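11R-lipoxygenase (Gersemia fruticosa, PDB 3VF1) probably inserts molecular oxygen into polyunsaturated fatty acids as a calcium-dependent lipoxygenase with a non-heme iron centre. Local coordinates at residues 263-268 and 579-584; 390-395 and 573-578. All coordinates share one frame; numbering follows the deposited sequence.

Contact 1: 263-268 and 579-584; sequences NGSNPE and NFSQMA. With FE2 (Fe (II) ion), chain E.
Ser265 and Ser581 meet hydroxyl to hydroxyl, OG to OG at 2.7 Å, where the loop after helix 254-263 touches the type I turn Asn579-Gln582 of the lipoxygenase catalytic domain. The Ser581 hydroxyl sits between its own backbone N and carbonyl carbon (chi1 60°), from where it reaches both Ser265 and the carbonyl of Ala577; Ser265 OG is also hydrogen-bonded to Thr585 OG1. Ala577 O, Ser581 OG, Ser265 OG and Thr585 OG1 are thus linked in sequence, with the loop serine joining the two sides of the turn. Gly264 adds its carbonyl, with O 3.7 Å from Ser581 OG, as a looser neighbour. Within the turn, Asn579 O accepts twice, from Gln582 N at 3.2 Å and from Gln582 NE2 at 3.0 Å. Gln582 NE2 approaches tilted about 15° from the carbonyl plane, with the acceptor close to the plane of the Gln582 amide. Gln388 NE2 of helix 369-410 takes the other end of that amide, OE1, so its rotation is fixed from both sides. The side chain of Asn579 turns away from the loop toward the metal. Its ND2 bonds to Leu632 O and lies 3.8 Å above the ring plane of Phe580, over the centre, while OD1 binds the iron (II) ion at 2.3 Å.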
loop_
_atom_site.group_PDB
_atom_site.type_symbol
_atom_site.label_atom_id
_atom_site.label_comp_id
_atom_site.label_asym_id
_atom_site.label_seq_id
_atom_site.Cartn_x
_atom_site.Cartn_y
_atom_site.Cartn_z
ATOM N N ASN A 263 12.271 4.931 -12.292
ATOM C CA ASN A 263 12.350 5.628 -11.017
ATOM C C ASN A 263 11.209 6.619 -10.823
ATOM O O ASN A 263 11.326 7.571 -10.050
ATOM C CB ASN A 263 13.693 6.350 -10.909
ATOM C CG ASN A 263 14.870 5.417 -11.124
ATOM O OD1 ASN A 263 14.884 4.292 -10.622
ATOM N ND2 ASN A 263 15.860 5.876 -11.882
ATOM N N GLY A 264 10.108 6.395 -11.530
ATOM C CA GLY A 264 8.914 7.196 -11.345
ATOM C C GLY A 264 8.021 6.575 -10.292
ATOM O O GLY A 264 8.464 6.301 -9.180
ATOM N N SER A 265 6.762 6.339 -10.646
ATOM C CA SER A 265 5.811 5.732 -9.723
ATOM C C SER A 265 5.349 4.355 -10.192
ATOM O O SER A 265 4.554 3.703 -9.517
ATOM C CB SER A 265 4.600 6.645 -9.541
ATOM O OG SER A 265 4.981 7.877 -8.953
ATOM N N ASN A 266 5.848 3.913 -11.344
ATOM C CA ASN A 266 5.414 2.646 -11.921
ATOM C C ASN A 266 6.539 1.918 -12.651
ATOM O O ASN A 266 6.660 2.021 -13.873
ATOM C CB ASN A 266 4.249 2.885 -12.879
ATOM C CG ASN A 266 3.710 1.600 -13.471
ATOM O OD1 ASN A 266 3.957 0.511 -12.949
ATOM N ND2 ASN A 266 2.965 1.717 -14.563
ATOM N N PRO A 267 7.369 1.175 -11.901
ATOM C CA PRO A 267 8.498 0.421 -12.451
ATOM C C PRO A 267 8.156 -1.045 -12.716
ATOM O O PRO A 267 9.040 -1.897 -12.626
ATOM C CB PRO A 267 9.531 0.520 -11.332
ATOM C CG PRO A 267 8.698 0.501 -10.082
ATOM C CD PRO A 267 7.375 1.159 -10.427
ATOM N N GLU A 268 6.900 -1.332 -13.049
ATOM C CA GLU A 268 6.437 -2.712 -13.168
ATOM C C GLU A 268 6.288 -3.209 -14.605
ATOM O O GLU A 268 5.982 -4.381 -14.822
ATOM C CB GLU A 268 5.089 -2.868 -12.460
ATOM C CG GLU A 268 5.168 -2.866 -10.944
ATOM C CD GLU A 268 3.871 -3.327 -10.301
ATOM O OE1 GLU A 268 2.803 -3.181 -10.940
ATOM O OE2 GLU A 268 3.919 -3.846 -9.164
ATOM N N ASN A 579 3.100 5.198 -4.365
ATOM C CA ASN A 579 2.054 6.067 -3.831
ATOM C C ASN A 579 2.557 7.474 -3.503
ATOM O O ASN A 579 2.060 8.458 -4.045
ATOM C CB ASN A 579 1.424 5.433 -2.588
ATOM C CG ASN A 579 0.162 6.149 -2.138
ATOM O OD1 ASN A 579 -0.955 5.675 -2.365
ATOM N ND2 ASN A 579 0.335 7.288 -1.484
ATOM N N PHE A 580 3.547 7.566 -2.621
ATOM C CA PHE A 580 4.014 8.865 -2.141
ATOM C C PHE A 580 4.956 9.547 -3.128
ATOM O O PHE A 580 5.397 10.675 -2.897
ATOM C CB PHE A 580 4.681 8.719 -0.771
ATOM C CG PHE A 580 3.742 8.250 0.300
ATOM C CD1 PHE A 580 2.819 9.118 0.855
ATOM C CD2 PHE A 580 3.774 6.941 0.741
ATOM C CE1 PHE A 580 1.946 8.689 1.835
ATOM C CE2 PHE A 580 2.905 6.503 1.721
ATOM C CZ PHE A 580 1.988 7.379 2.269
ATOM N N SER A 581 5.256 8.863 -4.227
ATOM C CA SER A 581 6.055 9.439 -5.299
ATOM C C SER A 581 5.160 10.093 -6.350
ATOM O O SER A 581 5.648 10.603 -7.361
ATOM C CB SER A 581 6.897 8.351 -5.959
ATOM O OG SER A 581 6.068 7.336 -6.498
ATOM N N GLN A 582 3.854 10.083 -6.104
ATOM C CA GLN A 582 2.879 10.515 -7.104
ATOM C C GLN A 582 2.894 12.015 -7.385
ATOM O O GLN A 582 2.494 12.443 -8.464
ATOM C CB GLN A 582 1.471 10.089 -6.689
ATOM C CG GLN A 582 1.143 8.646 -7.021
ATOM C CD GLN A 582 -0.285 8.285 -6.676
ATOM O OE1 GLN A 582 -1.101 8.016 -7.556
ATOM N NE2 GLN A 582 -0.595 8.275 -5.386
ATOM N N MET A 583 3.339 12.819 -6.426
ATOM C CA MET A 583 3.371 14.263 -6.635
ATOM C C MET A 583 4.552 14.642 -7.522
ATOM O O MET A 583 4.455 15.544 -8.352
ATOM C CB MET A 583 3.442 15.014 -5.304
ATOM C CG MET A 583 3.352 16.528 -5.459
ATOM S SD MET A 583 1.860 17.071 -6.323
ATOM C CE MET A 583 0.639 16.934 -5.018
ATOM N N ALA A 584 5.670 13.945 -7.343
ATOM C CA ALA A 584 6.835 14.144 -8.192
ATOM C C ALA A 584 6.528 13.710 -9.622
ATOM O O ALA A 584 7.108 14.227 -10.576
ATOM C CB ALA A 584 8.020 13.361 -7.650
HETATM FE FE FE2 E . -2.433 4.174 -1.518
HETATM O O HOH W 1 -3.327 6.329 -1.779
#

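Contact 2: 390-395 and 573-578; sequences ITHLLR and CQHAAV. With FE2 (Fe (II) ion), chain E.
At the non-heme iron site, His392 of helix 369-410 and His575 of helix 557-579 bring their NE2 atoms to one metal ion from two facing helices. His392 NE2 binds the iron at 2.3 Å and His575 NE2 at 2.2 Å. Neither ring covers the other: they meet rim to rim, centroids 5.4 Å apart and planes at 28°. The two NE2 atoms are 3.6 Å apart, and that of His575 lies at the edge of the His392 ring, near its plane. In both residues CG is anti to the backbone N (chi1 179° in His392), which swings the imidazole out along the helix flank to the metal. His397, Asn579, the terminal carboxylate of Ile698 through OXT, and a water in the plane of the His392 ring complete the six ligand atoms. This is the metal centre of the lipoxygenase fold, and helix 369-410 carries the pi-type turn known from the family: Arg395 N bonds to Ile390 O, five residues back, at 2.9 Å. The wider turn spans His392 and probably helps to bring His392 and His397, five residues apart, to the same metal. The short helical segments run roughly antiparallel, at 140°, their axes 9.8 Å apart at closest approach. Beside the metal, Thr391 and Val578 pack against each other. Thr391 CG2 rests on Val578 CG1 at 3.7 Å, its OG1 being turned off to Asn266, and Val578 CG2 comes obliquely to His392 CD2 at 4.1 Å.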
loop_
_atom_site.group_PDB
_atom_site.type_symbol
_atom_site.label_atom_id
_atom_site.label_comp_id
_atom_site.label_asym_id
_atom_site.label_seq_id
_atom_site.Cartn_x
_atom_site.Cartn_y
_atom_site.Cartn_z
ATOM N N ILE A 390 -3.828 -0.637 -11.657
ATOM C CA ILE A 390 -3.187 -1.938 -11.473
ATOM C C ILE A 390 -2.045 -1.892 -10.463
ATOM O O ILE A 390 -2.052 -2.629 -9.476
ATOM C CB ILE A 390 -2.665 -2.504 -12.810
ATOM C CG1 ILE A 390 -3.844 -2.866 -13.716
ATOM C CG2 ILE A 390 -1.789 -3.727 -12.568
ATOM C CD1 ILE A 390 -3.443 -3.381 -15.084
ATOM N N THR A 391 -1.065 -1.029 -10.708
ATOM C CA THR A 391 0.120 -0.970 -9.860
ATOM C C THR A 391 -0.209 -0.502 -8.447
ATOM O O THR A 391 0.333 -1.024 -7.473
ATOM C CB THR A 391 1.190 -0.036 -10.448
ATOM O OG1 THR A 391 1.538 -0.478 -11.766
ATOM C CG2 THR A 391 2.434 -0.023 -9.567
ATOM N N HIS A 392 -1.093 0.482 -8.332
ATOM C CA HIS A 392 -1.404 1.057 -7.028
ATOM C C HIS A 392 -2.615 0.407 -6.370
ATOM O O HIS A 392 -2.474 -0.321 -5.393
ATOM C CB HIS A 392 -1.622 2.566 -7.137
ATOM C CG HIS A 392 -1.965 3.220 -5.835
ATOM N ND1 HIS A 392 -3.025 4.088 -5.692
ATOM C CD2 HIS A 392 -1.391 3.125 -4.612
ATOM C CE1 HIS A 392 -3.088 4.503 -4.441
ATOM N NE2 HIS A 392 -2.107 3.933 -3.763
ATOM N N LEU A 393 -3.803 0.665 -6.902
ATOM C CA LEU A 393 -5.033 0.211 -6.257
ATOM C C LEU A 393 -5.129 -1.312 -6.162
ATOM O O LEU A 393 -5.264 -1.858 -5.070
ATOM C CB LEU A 393 -6.259 0.786 -6.971
ATOM C CG LEU A 393 -6.445 2.295 -6.784
ATOM C CD1 LEU A 393 -7.622 2.809 -7.602
ATOM C CD2 LEU A 393 -6.634 2.637 -5.313
ATOM N N LEU A 394 -5.056 -2.002 -7.294
ATOM C CA LEU A 394 -5.205 -3.454 -7.289
ATOM C C LEU A 394 -4.066 -4.158 -6.556
ATOM O O LEU A 394 -4.289 -4.850 -5.562
ATOM C CB LEU A 394 -5.297 -4.002 -8.714
ATOM C CG LEU A 394 -5.340 -5.532 -8.786
ATOM C CD1 LEU A 394 -6.547 -6.072 -8.027
ATOM C CD2 LEU A 394 -5.352 -6.019 -10.227
ATOM N N ARG A 395 -2.846 -3.977 -7.048
ATOM C CA ARG A 395 -1.718 -4.790 -6.603
ATOM C C ARG A 395 -1.198 -4.430 -5.209
ATOM O O ARG A 395 -0.393 -5.169 -4.641
ATOM C CB ARG A 395 -0.587 -4.729 -7.633
ATOM C CG ARG A 395 -0.896 -5.487 -8.914
ATOM C CD ARG A 395 0.289 -5.505 -9.869
ATOM N NE ARG A 395 1.446 -6.200 -9.310
ATOM C CZ ARG A 395 1.603 -7.522 -9.300
ATOM N NH1 ARG A 395 0.671 -8.319 -9.811
ATOM N NH2 ARG A 395 2.695 -8.054 -8.770
ATOM N N CYS A 573 6.833 -1.010 1.757
ATOM C CA CYS A 573 7.738 -0.475 0.741
ATOM C C CYS A 573 7.061 -0.254 -0.612
ATOM O O CYS A 573 7.057 0.863 -1.131
ATOM C CB CYS A 573 8.941 -1.404 0.572
ATOM S SG CYS A 573 9.974 -1.530 2.040
ATOM N N GLN A 574 6.496 -1.313 -1.181
ATOM C CA GLN A 574 5.904 -1.228 -2.509
ATOM C C GLN A 574 4.882 -0.101 -2.577
ATOM O O GLN A 574 4.930 0.732 -3.481
ATOM C CB GLN A 574 5.243 -2.549 -2.898
ATOM C CG GLN A 574 4.728 -2.585 -4.332
ATOM C CD GLN A 574 5.837 -2.472 -5.366
ATOM O OE1 GLN A 574 7.017 -2.387 -5.025
ATOM N NE2 GLN A 574 5.460 -2.471 -6.638
ATOM N N HIS A 575 3.958 -0.072 -1.623
ATOM C CA HIS A 575 2.938 0.969 -1.604
ATOM C C HIS A 575 3.577 2.349 -1.546
ATOM O O HIS A 575 3.144 3.271 -2.231
ATOM C CB HIS A 575 1.988 0.794 -0.421
ATOM C CG HIS A 575 0.958 1.875 -0.322
ATOM N ND1 HIS A 575 1.038 2.898 0.599
ATOM C CD2 HIS A 575 -0.166 2.106 -1.043
ATOM C CE1 HIS A 575 0.003 3.704 0.449
ATOM N NE2 HIS A 575 -0.743 3.246 -0.541
ATOM N N ALA A 576 4.612 2.489 -0.725
ATOM C CA ALA A 576 5.291 3.768 -0.571
ATOM C C ALA A 576 5.909 4.218 -1.889
ATOM O O ALA A 576 5.837 5.393 -2.251
ATOM C CB ALA A 576 6.363 3.676 0.506
ATOM N N ALA A 577 6.513 3.276 -2.604
ATOM C CA ALA A 577 7.232 3.587 -3.834
ATOM C C ALA A 577 6.295 4.074 -4.934
ATOM O O ALA A 577 6.643 4.967 -5.705
ATOM C CB ALA A 577 8.013 2.369 -4.307
ATOM N N VAL A 578 5.103 3.487 -5.000
ATOM C CA VAL A 578 4.159 3.799 -6.066
ATOM C C VAL A 578 3.054 4.756 -5.617
ATOM O O VAL A 578 2.169 5.086 -6.401
ATOM C CB VAL A 578 3.490 2.523 -6.612
ATOM C CG1 VAL A 578 4.535 1.447 -6.883
ATOM C CG2 VAL A 578 2.434 2.012 -5.641
HETATM FE FE FE2 E . -2.433 4.174 -1.518
HETATM O O HOH W 1 -3.327 6.329 -1.779
#

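From the N terminus the chain passes through the PLAT beta-sandwich and enters the catalytic domain, where segment 263-268 comes first. Helix 369-410 follows with 390-395, and helix 557-579 brings 573-578, closing the loop of contact 2 over 177 intervening residues, largely helical. Directly after it, 579-584 returns to 263-268 and closes contact 1, so contact 2 is nested within the longer loop. The two centres lie about 9 Å apart, and both contacts supply ligands to the same iron. A second tie joins 263-268 to helix 369-410: Thr391 OG1 lies 2.9 Å from Asn266 OD1 and 3.1 Å from Glu268 OE1, two probable partners for its single proton.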